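SAR-endolysin (Enterobacteria phage P1, PDB 1XJU) hydrolyses the glycosidic linkages of the host's peptidoglycan once released from the inner membrane, helping to lyse the cell and free the phage progeny. Local coordinates at residues A[22-27]-A[51-56]; A[62-67]-A[83-88]; A[127-132]-A[141-146]; A[1-6]-A[147-152]. All blocks are in the same frame, centred on the assembly; numbering follows the deposited sequence.

Contact 1 (A[22-27]-A[51-56]); sequences MCPAGV and ADWEKN
Met22 opens the contact with its backbone: the carbonyl O lies 3.5 Å from CH2 of Trp53, reaching the indole obliquely at the far corner of its six-membered ring. The thioether of Met22 leads off in another direction. Next comes Cys23, an active-site residue of the enzyme, whose side chain points away from helix 46-67 and is tied up in a disulfide with Cys16. That bond belongs to the inactive, membrane-associated state of this glycosyl hydrolase family 24 lysozyme, so the segment 22-27 carries a catalytic cysteine locked out of use, and Trp53 lies directly against the residues that flank it. With CG anti to the backbone N (chi1 -170°), the indole of Trp53 is swung off its helix until CH2 and CZ3 of its six-membered ring reach the loop; it also touches Ala13 and Cys16 of helix 13-18 and meets Phe86 edge-to-face. Pro24 supplies most of the loop's apolar surface here. Its CD sits 3.7 Å from CZ3 of Trp53, the two side chains crossing at about a right angle, while its CB lies 4.2 Å from ND2 of Asn56, one helical turn further on. Beyond Pro24 the chain tightens into the 3-10 turn 25-27, where Val27 N donates to Pro24 O over 3.1 Å and the loop draws away from the helix.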
# COMPACT_ATOMS: atom_id res chain seq x y z
N MET A 22 -4.73 -1.83 -9.83
CA MET A 22 -5.68 -1.96 -8.71
C MET A 22 -5.55 -3.29 -7.94
O MET A 22 -6.24 -3.54 -6.99
CB MET A 22 -7.06 -1.75 -9.29
CG MET A 22 -7.10 -0.37 -9.96
SD MET A 22 -6.84 1.04 -8.85
CE MET A 22 -5.75 1.94 -9.81
N CYS A 23 -4.72 -4.22 -8.44
CA CYS A 23 -4.65 -5.53 -7.87
C CYS A 23 -3.92 -5.57 -6.54
O CYS A 23 -3.03 -4.80 -6.28
CB CYS A 23 -4.00 -6.49 -8.85
SG CYS A 23 -4.91 -6.65 -10.42
N PRO A 24 -4.30 -6.50 -5.68
CA PRO A 24 -3.64 -6.66 -4.41
C PRO A 24 -2.18 -7.07 -4.62
O PRO A 24 -1.84 -7.79 -5.60
CB PRO A 24 -4.42 -7.76 -3.73
CG PRO A 24 -5.02 -8.55 -4.81
CD PRO A 24 -5.35 -7.51 -5.87
N ALA A 25 -1.32 -6.71 -3.68
CA ALA A 25 0.12 -6.90 -3.78
C ALA A 25 0.53 -8.30 -4.22
O ALA A 25 1.49 -8.44 -4.96
CB ALA A 25 0.72 -6.61 -2.43
N GLY A 26 -0.12 -9.30 -3.64
CA GLY A 26 0.31 -10.64 -3.83
C GLY A 26 0.22 -11.16 -5.26
O GLY A 26 0.77 -12.22 -5.53
N VAL A 27 -0.46 -10.47 -6.17
CA VAL A 27 -0.53 -10.92 -7.56
C VAL A 27 0.35 -10.12 -8.48
O VAL A 27 0.32 -10.34 -9.69
CB VAL A 27 -1.99 -11.03 -8.08
CG1 VAL A 27 -2.78 -11.93 -7.19
CG2 VAL A 27 -2.65 -9.66 -8.24
N ALA A 51 -12.50 -13.81 -4.60
CA ALA A 51 -12.89 -14.48 -3.39
C ALA A 51 -12.10 -13.93 -2.19
O ALA A 51 -12.62 -13.92 -1.08
CB ALA A 51 -12.63 -15.96 -3.52
N ASP A 52 -10.84 -13.55 -2.42
CA ASP A 52 -9.98 -13.11 -1.34
C ASP A 52 -9.93 -11.61 -1.14
O ASP A 52 -9.20 -11.13 -0.26
CB ASP A 52 -8.59 -13.64 -1.61
CG ASP A 52 -8.55 -15.15 -1.41
OD1 ASP A 52 -7.51 -15.75 -1.70
OD2 ASP A 52 -9.50 -15.77 -0.91
N TRP A 53 -10.71 -10.87 -1.86
CA TRP A 53 -10.57 -9.41 -1.91
C TRP A 53 -10.79 -8.82 -0.51
O TRP A 53 -9.95 -8.05 -0.01
CB TRP A 53 -11.57 -8.86 -2.90
CG TRP A 53 -11.38 -7.42 -3.21
CD1 TRP A 53 -11.96 -6.31 -2.66
CD2 TRP A 53 -10.48 -6.92 -4.19
NE1 TRP A 53 -11.47 -5.16 -3.22
CE2 TRP A 53 -10.58 -5.49 -4.20
CE3 TRP A 53 -9.62 -7.53 -5.13
CZ2 TRP A 53 -9.86 -4.70 -5.08
CZ3 TRP A 53 -8.93 -6.75 -6.00
CH2 TRP A 53 -9.03 -5.33 -5.97
N GLU A 54 -11.93 -9.16 0.12
CA GLU A 54 -12.23 -8.62 1.45
C GLU A 54 -11.26 -9.07 2.50
O GLU A 54 -10.88 -8.27 3.38
CB GLU A 54 -13.66 -8.98 1.87
CG GLU A 54 -14.65 -8.22 1.05
CD GLU A 54 -14.52 -6.72 1.30
OE1 GLU A 54 -14.21 -6.33 2.45
OE2 GLU A 54 -14.67 -5.99 0.36
N LYS A 55 -10.82 -10.32 2.43
CA LYS A 55 -9.80 -10.82 3.33
C LYS A 55 -8.55 -9.99 3.18
O LYS A 55 -7.88 -9.66 4.20
CB LYS A 55 -9.52 -12.32 3.02
CG LYS A 55 -8.22 -12.95 3.65
CD LYS A 55 -7.69 -14.25 2.92
CE LYS A 55 -6.49 -14.90 3.66
NZ LYS A 55 -6.89 -15.88 4.71
N ASN A 56 -8.21 -9.64 1.96
CA ASN A 56 -7.00 -8.88 1.75
C ASN A 56 -7.12 -7.45 2.26
O ASN A 56 -6.13 -6.89 2.76
CB ASN A 56 -6.54 -8.95 0.29
CG ASN A 56 -5.85 -10.26 -0.03
OD1 ASN A 56 -5.07 -10.78 0.77
ND2 ASN A 56 -6.06 -10.77 -1.25

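Contact 2 (A[62-67]-A[83-88])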
# COMPACT_ATOMS: atom_id res chain seq x y z
N ARG A 62 -5.04 -4.79 9.21
CA ARG A 62 -4.27 -5.36 10.30
C ARG A 62 -2.81 -4.95 10.23
O ARG A 62 -2.20 -4.65 11.28
CB ARG A 62 -4.37 -6.89 10.31
CG ARG A 62 -3.65 -7.49 11.46
CD ARG A 62 -4.02 -8.94 11.72
NE ARG A 62 -3.47 -9.32 13.04
CZ ARG A 62 -2.21 -9.59 13.28
NH1 ARG A 62 -1.83 -9.83 14.53
NH2 ARG A 62 -1.32 -9.65 12.30
N CYS A 63 -2.25 -4.88 9.04
CA CYS A 63 -0.91 -4.36 8.87
C CYS A 63 -0.78 -2.96 9.48
O CYS A 63 0.15 -2.65 10.25
CB CYS A 63 -0.62 -4.28 7.37
SG CYS A 63 0.91 -3.35 6.97
N ILE A 64 -1.71 -2.07 9.11
CA ILE A 64 -1.66 -0.71 9.61
C ILE A 64 -1.85 -0.66 11.13
O ILE A 64 -1.16 0.10 11.83
CB ILE A 64 -2.63 0.17 8.80
CG1 ILE A 64 -2.33 0.12 7.29
CG2 ILE A 64 -2.68 1.59 9.29
CD1 ILE A 64 -0.86 0.37 6.93
N ASN A 65 -2.78 -1.42 11.63
CA ASN A 65 -2.99 -1.45 13.07
C ASN A 65 -1.78 -1.99 13.81
O ASN A 65 -1.36 -1.42 14.85
CB ASN A 65 -4.26 -2.27 13.41
CG ASN A 65 -5.51 -1.51 13.10
OD1 ASN A 65 -5.53 -0.27 13.11
ND2 ASN A 65 -6.58 -2.23 12.78
N GLN A 66 -1.23 -3.10 13.33
CA GLN A 66 -0.16 -3.75 14.08
C GLN A 66 1.16 -3.07 13.99
O GLN A 66 1.92 -3.04 14.99
CB GLN A 66 0.01 -5.18 13.60
CG GLN A 66 -1.09 -6.11 13.99
CD GLN A 66 -1.22 -6.20 15.49
OE1 GLN A 66 -0.23 -6.34 16.21
NE2 GLN A 66 -2.44 -6.05 15.97
N HIS A 67 1.44 -2.44 12.86
CA HIS A 67 2.77 -1.98 12.57
C HIS A 67 2.92 -0.49 12.30
O HIS A 67 4.04 -0.02 12.13
CB HIS A 67 3.40 -2.80 11.45
CG HIS A 67 3.43 -4.24 11.77
ND1 HIS A 67 4.09 -4.76 12.87
CD2 HIS A 67 2.86 -5.29 11.14
CE1 HIS A 67 3.90 -6.06 12.91
NE2 HIS A 67 3.15 -6.40 11.88
N SER A 83 -5.10 1.36 1.95
CA SER A 83 -5.01 1.28 0.49
C SER A 83 -3.58 0.96 0.07
O SER A 83 -3.37 0.06 -0.76
CB SER A 83 -5.48 2.60 -0.10
OG SER A 83 -5.23 2.65 -1.51
N ALA A 84 -2.58 1.66 0.61
CA ALA A 84 -1.20 1.42 0.24
C ALA A 84 -0.79 0.01 0.64
O ALA A 84 -0.10 -0.68 -0.15
CB ALA A 84 -0.30 2.45 0.90
N ALA A 85 -1.17 -0.44 1.81
CA ALA A 85 -0.81 -1.78 2.27
C ALA A 85 -1.49 -2.84 1.40
O ALA A 85 -0.91 -3.89 1.13
CB ALA A 85 -1.16 -1.96 3.72
N PHE A 86 -2.72 -2.61 0.98
CA PHE A 86 -3.43 -3.54 0.11
C PHE A 86 -2.66 -3.69 -1.20
O PHE A 86 -2.49 -4.79 -1.73
CB PHE A 86 -4.83 -3.03 -0.15
CG PHE A 86 -5.64 -3.88 -1.08
CD1 PHE A 86 -5.66 -3.63 -2.42
CD2 PHE A 86 -6.41 -4.94 -0.58
CE1 PHE A 86 -6.40 -4.41 -3.29
CE2 PHE A 86 -7.20 -5.70 -1.45
CZ PHE A 86 -7.17 -5.42 -2.82
N ASN A 87 -2.22 -2.58 -1.75
CA ASN A 87 -1.61 -2.55 -3.09
C ASN A 87 -0.18 -3.02 -3.06
O ASN A 87 0.27 -3.66 -4.02
CB ASN A 87 -1.72 -1.10 -3.59
CG ASN A 87 -1.54 -0.88 -5.04
OD1 ASN A 87 -1.07 0.25 -5.40
ND2 ASN A 87 -2.07 -1.80 -5.92
N MET A 88 0.57 -2.70 -1.99
CA MET A 88 2.02 -2.90 -1.94
C MET A 88 2.47 -3.98 -0.98
O MET A 88 3.58 -4.49 -1.14
CB MET A 88 2.72 -1.60 -1.55
CG MET A 88 2.37 -0.43 -2.47
SD MET A 88 2.65 -0.75 -4.23
CE MET A 88 4.44 -0.46 -4.28
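Ile64 and Cys63 both reach for the methyl of Ala85, and that one carbon takes both touches between 62-67 and 83-88. Starting at CB, the Ile64 side chain points toward the facing helix and forks. CG1 lies anti to the carbonyl carbon (chi1 -56°), which sends the longer branch across the gap, and a further bend at chi2 brings CD1 to 4.0 Å from CB of Ala85. CG2 takes the place anti to the backbone N and makes no close approach to 83-88; elsewhere the side chain packs on Phe78, Met81 and Thr82, earlier in the same helix as Ala85. One residue back, SG of Cys63 comes to Ala85 CB at 4.1 Å, so the methyl is met by a sulfur and a methyl from consecutive residues. The small alanine side chain goes with a close approach of the two backbones, Cys63 CA to Ala85 CA being 7.1 Å. All three residues are buried, and Leu93 of helix 90-94 also touches Ala85. The same SG is bonded to Cys90, just past the end of helix 75-88, which adds a covalent link to the apolar packing. This is helix-on-helix packing in the interior of the phage lysozyme fold, away from the annotated sites and fastened beside the contact by a disulfide.

Contact 3 (A[127-132]-A[141-146])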
# COMPACT_ATOMS: atom_id res chain seq x y z
N ASP A 127 6.93 7.43 -1.72
CA ASP A 127 8.18 6.69 -1.69
C ASP A 127 7.99 5.27 -2.23
O ASP A 127 9.00 4.53 -2.36
CB ASP A 127 8.77 6.51 -0.28
CG ASP A 127 9.18 7.80 0.36
OD1 ASP A 127 9.27 8.84 -0.39
OD2 ASP A 127 9.53 7.77 1.53
N PHE A 128 6.76 4.85 -2.51
CA PHE A 128 6.50 3.46 -2.90
C PHE A 128 5.88 3.37 -4.27
O PHE A 128 4.67 3.22 -4.40
CB PHE A 128 5.63 2.77 -1.83
CG PHE A 128 6.25 2.84 -0.46
CD1 PHE A 128 6.00 3.93 0.37
CD2 PHE A 128 7.22 1.92 -0.07
CE1 PHE A 128 6.73 4.06 1.54
CE2 PHE A 128 7.90 2.05 1.09
CZ PHE A 128 7.65 3.13 1.89
N VAL A 129 6.70 3.51 -5.29
CA VAL A 129 6.22 3.59 -6.65
C VAL A 129 6.87 2.58 -7.57
O VAL A 129 6.72 2.68 -8.80
CB VAL A 129 6.37 5.05 -7.21
CG1 VAL A 129 5.53 5.99 -6.38
CG2 VAL A 129 7.83 5.46 -7.28
N ASN A 130 7.53 1.58 -6.98
CA ASN A 130 8.26 0.56 -7.74
C ASN A 130 7.57 -0.78 -7.68
O ASN A 130 6.94 -1.13 -6.67
CB ASN A 130 9.65 0.35 -7.15
CG ASN A 130 10.62 1.46 -7.45
OD1 ASN A 130 10.32 2.41 -8.15
ND2 ASN A 130 11.81 1.33 -6.86
N SER A 131 7.71 -1.55 -8.76
CA SER A 131 7.37 -2.97 -8.73
C SER A 131 8.53 -3.74 -9.26
O SER A 131 8.98 -3.45 -10.35
CB SER A 131 6.14 -3.28 -9.58
OG SER A 131 5.84 -4.68 -9.59
N ASN A 132 8.99 -4.70 -8.48
CA ASN A 132 10.17 -5.46 -8.81
C ASN A 132 11.33 -4.52 -9.13
O ASN A 132 12.11 -4.80 -10.02
CB ASN A 132 9.90 -6.43 -9.97
CG ASN A 132 10.97 -7.50 -10.08
OD1 ASN A 132 11.45 -8.01 -9.07
ND2 ASN A 132 11.35 -7.83 -11.31
N ILE A 141 0.88 7.89 -9.32
CA ILE A 141 -0.40 8.51 -9.29
C ILE A 141 -1.23 8.04 -8.10
O ILE A 141 -1.86 8.84 -7.37
CB ILE A 141 -1.15 8.21 -10.60
CG1 ILE A 141 -0.55 8.95 -11.77
CG2 ILE A 141 -2.58 8.64 -10.45
CD1 ILE A 141 -1.16 8.50 -13.10
N ARG A 142 -1.26 6.74 -7.90
CA ARG A 142 -1.95 6.10 -6.79
C ARG A 142 -1.46 6.66 -5.48
O ARG A 142 -2.29 6.98 -4.63
CB ARG A 142 -1.75 4.60 -6.91
CG ARG A 142 -2.32 3.78 -5.81
CD ARG A 142 -3.79 3.96 -5.59
NE ARG A 142 -4.29 2.97 -4.58
CZ ARG A 142 -4.73 1.73 -4.82
NH1 ARG A 142 -4.95 1.35 -6.08
NH2 ARG A 142 -5.11 0.92 -3.84
N ARG A 143 -0.16 6.67 -5.28
CA ARG A 143 0.40 7.18 -4.01
C ARG A 143 0.02 8.62 -3.77
O ARG A 143 -0.24 9.02 -2.63
CB ARG A 143 1.90 7.03 -3.99
CG ARG A 143 2.42 5.58 -3.96
CD ARG A 143 2.09 4.76 -2.76
NE ARG A 143 0.84 4.06 -2.85
CZ ARG A 143 0.70 2.91 -3.51
NH1 ARG A 143 -0.45 2.28 -3.48
NH2 ARG A 143 1.71 2.42 -4.23
N GLU A 144 0.00 9.44 -4.82
CA GLU A 144 -0.36 10.86 -4.64
C GLU A 144 -1.80 11.02 -4.30
O GLU A 144 -2.17 11.85 -3.44
CB GLU A 144 0.06 11.66 -5.88
CG GLU A 144 1.56 11.67 -6.08
CD GLU A 144 2.04 12.25 -7.40
OE1 GLU A 144 1.18 12.51 -8.26
OE2 GLU A 144 3.29 12.39 -7.57
N LYS A 145 -2.68 10.24 -4.87
CA LYS A 145 -4.06 10.28 -4.51
C LYS A 145 -4.29 9.80 -3.06
O LYS A 145 -5.05 10.41 -2.29
CB LYS A 145 -4.92 9.45 -5.45
CG LYS A 145 -5.03 10.02 -6.83
CD LYS A 145 -5.82 9.18 -7.76
CE LYS A 145 -5.82 9.83 -9.14
NZ LYS A 145 -6.50 11.15 -9.23
N GLU A 146 -3.62 8.74 -2.65
CA GLU A 146 -3.67 8.34 -1.26
C GLU A 146 -3.16 9.44 -0.35
O GLU A 146 -3.77 9.68 0.73
CB GLU A 146 -2.85 7.05 -1.04
CG GLU A 146 -3.43 5.80 -1.68
CD GLU A 146 -2.43 4.69 -1.72
OE1 GLU A 146 -2.85 3.56 -2.20
OE2 GLU A 146 -1.26 4.91 -1.43
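Arg143 leaves its helix with CG anti to the carbonyl carbon (chi1 -67°) and then bends at both chi2 and chi3 (-64° and 88°), folding the chain so that the guanidinium lies beside Phe128 on one hand and Glu146 on the other. NH2 gives a hydrogen bond to the backbone O of Phe128 at 3.1 Å, in the plane of the guanidinium and almost in line with the carbonyl. The aliphatic part of the arginine fills in around that bond: CD is 4.2 Å from CB of Phe128, and CG is 4.0 Å from CG1 of Val129, whose side chain runs past it in the opposite direction. NE and NH1 turn to Glu146, which they grip side-on, with NE donating to OE2 at 2.7 Å and NH1 to OE1 at 3.0 Å. Glu146 OE1 also takes NE of Arg142 at 2.8 Å, from the same face of the carboxylate as NH1 but further out of its plane. With two arginines on one buried carboxylate, Glu146 is probably held ionised, and the salt-bridge network in turn fixes the rotation of the Arg143 head that holds the loop. Ser83 and Asn87 of helix 75-88 extend this network, bonding to Glu146 and Arg142 and to Arg143 respectively. Thus helix 137-151 is tied on one flank to helix 75-88 and on another to the turn leading into strand 130-131, the first strand of the short hairpin that precedes this helix in the chain.

Contact 4 (A[1-6]-A[147-152])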
# COMPACT_ATOMS: atom_id res chain seq x y z
N ARG A 1 -12.84 -0.82 8.71
CA ARG A 1 -12.73 0.61 9.09
C ARG A 1 -12.48 1.52 7.89
O ARG A 1 -12.89 2.67 7.93
CB ARG A 1 -11.62 0.78 10.13
CG ARG A 1 -11.50 2.24 10.63
CD ARG A 1 -10.41 2.41 11.66
NE ARG A 1 -10.26 3.83 11.93
CZ ARG A 1 -9.17 4.42 12.39
NH1 ARG A 1 -9.13 5.73 12.42
NH2 ARG A 1 -8.12 3.75 12.79
N THR A 2 -11.78 1.05 6.86
CA THR A 2 -11.48 1.90 5.71
C THR A 2 -12.76 2.62 5.27
O THR A 2 -13.81 2.00 5.11
CB THR A 2 -10.93 1.07 4.56
OG1 THR A 2 -9.73 0.42 5.01
CG2 THR A 2 -10.54 1.91 3.40
N ASN A 3 -12.64 3.91 5.09
CA ASN A 3 -13.77 4.76 4.78
C ASN A 3 -14.10 4.76 3.29
O ASN A 3 -13.45 4.10 2.48
CB ASN A 3 -13.58 6.15 5.38
CG ASN A 3 -12.46 6.94 4.76
OD1 ASN A 3 -11.93 6.62 3.68
ND2 ASN A 3 -12.13 8.06 5.43
N GLN A 4 -15.17 5.47 2.90
CA GLN A 4 -15.60 5.45 1.53
C GLN A 4 -14.56 5.92 0.58
O GLN A 4 -14.41 5.36 -0.51
CB GLN A 4 -16.88 6.30 1.37
CG GLN A 4 -18.03 5.75 2.11
CD GLN A 4 -18.43 4.45 1.53
OE1 GLN A 4 -18.78 4.37 0.32
NE2 GLN A 4 -18.29 3.39 2.33
N ALA A 5 -13.85 6.98 0.94
CA ALA A 5 -12.82 7.51 0.06
C ALA A 5 -11.71 6.48 -0.13
O ALA A 5 -11.19 6.32 -1.23
CB ALA A 5 -12.24 8.80 0.67
N GLY A 6 -11.30 5.81 0.93
CA GLY A 6 -10.27 4.77 0.81
C GLY A 6 -10.72 3.62 -0.07
O GLY A 6 -9.97 3.08 -0.83
N ARG A 147 -2.09 10.11 -0.71
CA ARG A 147 -1.53 11.17 0.12
C ARG A 147 -2.52 12.29 0.32
O ARG A 147 -2.66 12.78 1.43
CB ARG A 147 -0.23 11.67 -0.49
CG ARG A 147 0.32 12.95 0.12
CD ARG A 147 1.52 13.49 -0.61
NE ARG A 147 1.09 14.11 -1.87
CZ ARG A 147 1.91 14.41 -2.90
NH1 ARG A 147 1.39 14.88 -4.03
NH2 ARG A 147 3.23 14.21 -2.84
N GLN A 148 -3.23 12.68 -0.71
CA GLN A 148 -4.20 13.75 -0.53
C GLN A 148 -5.34 13.34 0.37
O GLN A 148 -5.78 14.19 1.18
CB GLN A 148 -4.66 14.24 -1.87
CG GLN A 148 -3.50 14.92 -2.67
CD GLN A 148 -2.60 15.92 -1.83
OE1 GLN A 148 -1.41 15.64 -1.57
NE2 GLN A 148 -3.17 17.07 -1.41
N LEU A 149 -5.81 12.11 0.27
CA LEU A 149 -6.78 11.64 1.23
C LEU A 149 -6.21 11.67 2.65
O LEU A 149 -6.83 12.20 3.57
CB LEU A 149 -7.24 10.22 0.89
CG LEU A 149 -8.11 9.56 1.95
CD1 LEU A 149 -9.39 10.36 2.21
CD2 LEU A 149 -8.46 8.13 1.51
N CYS A 150 -5.02 11.13 2.80
CA CYS A 150 -4.34 11.00 4.07
C CYS A 150 -4.26 12.33 4.80
O CYS A 150 -4.47 12.41 6.01
CB CYS A 150 -2.97 10.41 3.74
SG CYS A 150 -1.96 9.76 5.10
N LEU A 151 -3.93 13.39 4.06
CA LEU A 151 -3.70 14.71 4.64
C LEU A 151 -4.98 15.45 4.92
O LEU A 151 -4.93 16.51 5.60
CB LEU A 151 -2.88 15.56 3.67
CG LEU A 151 -1.44 15.12 3.46
CD1 LEU A 151 -0.83 15.85 2.28
CD2 LEU A 151 -0.68 15.36 4.72
N THR A 152 -6.12 14.98 4.45
CA THR A 152 -7.37 15.74 4.60
C THR A 152 -7.79 15.76 6.06
O THR A 152 -8.02 14.72 6.69
CB THR A 152 -8.44 15.10 3.76
OG1 THR A 152 -8.07 15.18 2.36
CG2 THR A 152 -9.80 15.80 3.89
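Leu149 is the residue of the second segment that meets the N-terminal one, closing onto Ala5, Gly6 and Asn3. Before it, Arg147 and Gln148 are occupied with each other, NE of Arg147 donating to OE1 of Gln148 at 2.9 Å in the carbonyl plane, though tilted from the plane of the guanidinium. Leu149 then turns toward helix 4-10: a chi1 of 172° sets CG beside the carbonyl carbon and carries both methyls across to the start of that helix. CD1 rests 3.6 Å from CB of Ala5. CD2 reaches further along the first turn, 3.7 Å from N of Gly6 and 4.4 Å from OD1 of Asn3. What the leucine packs against is therefore a capped helix start: Asn3 is the N-cap, and its OD1 accepts the N-H of Gly6 at 2.9 Å, a nearly straight bond (163°). The methyl lies beside this capping bond, so that the first turn of helix 4-10 and the last turns of helix 137-151 are packed together, joining the start of this secreted form of the lysozyme to its final helix. ND2 of Asn3 is in turn held by Asn76 of helix 75-88, which Leu149 also touches. Cys150 faces elsewhere and is joined to Cys122, fastening the final helix to helix 118-123. At the close of the segment the helix has given out: Thr152 N donates to Leu149 O at 3.0 Å, and Thr152 OG1 reaches back to Gln148 O at 2.8 Å.

How the contacts relate
Contact 4 joins the N-terminal residues to the end of the last helix, and contacts 1, 2 and 3 follow one another in series inside the loop it closes. Contacts 1 and 2, with centres 12 Å apart, share helix 46-67 and touch directly: Ala25 N lies 3.0 Å from Phe86 O. Contact 2 touches contact 3, their centres 14 Å apart, through polar side chains of helices 75-88 and 137-151, while contacts 3 and 4 occupy successive parts of helix 137-151. Helix 75-88 thus bonds to both the loop bearing the disulfide-locked Cys23 and the final helix, which also touch directly where Met22 packs on Arg142. Contacts 1 and 4 are furthest apart, with centres 19 Å from each other.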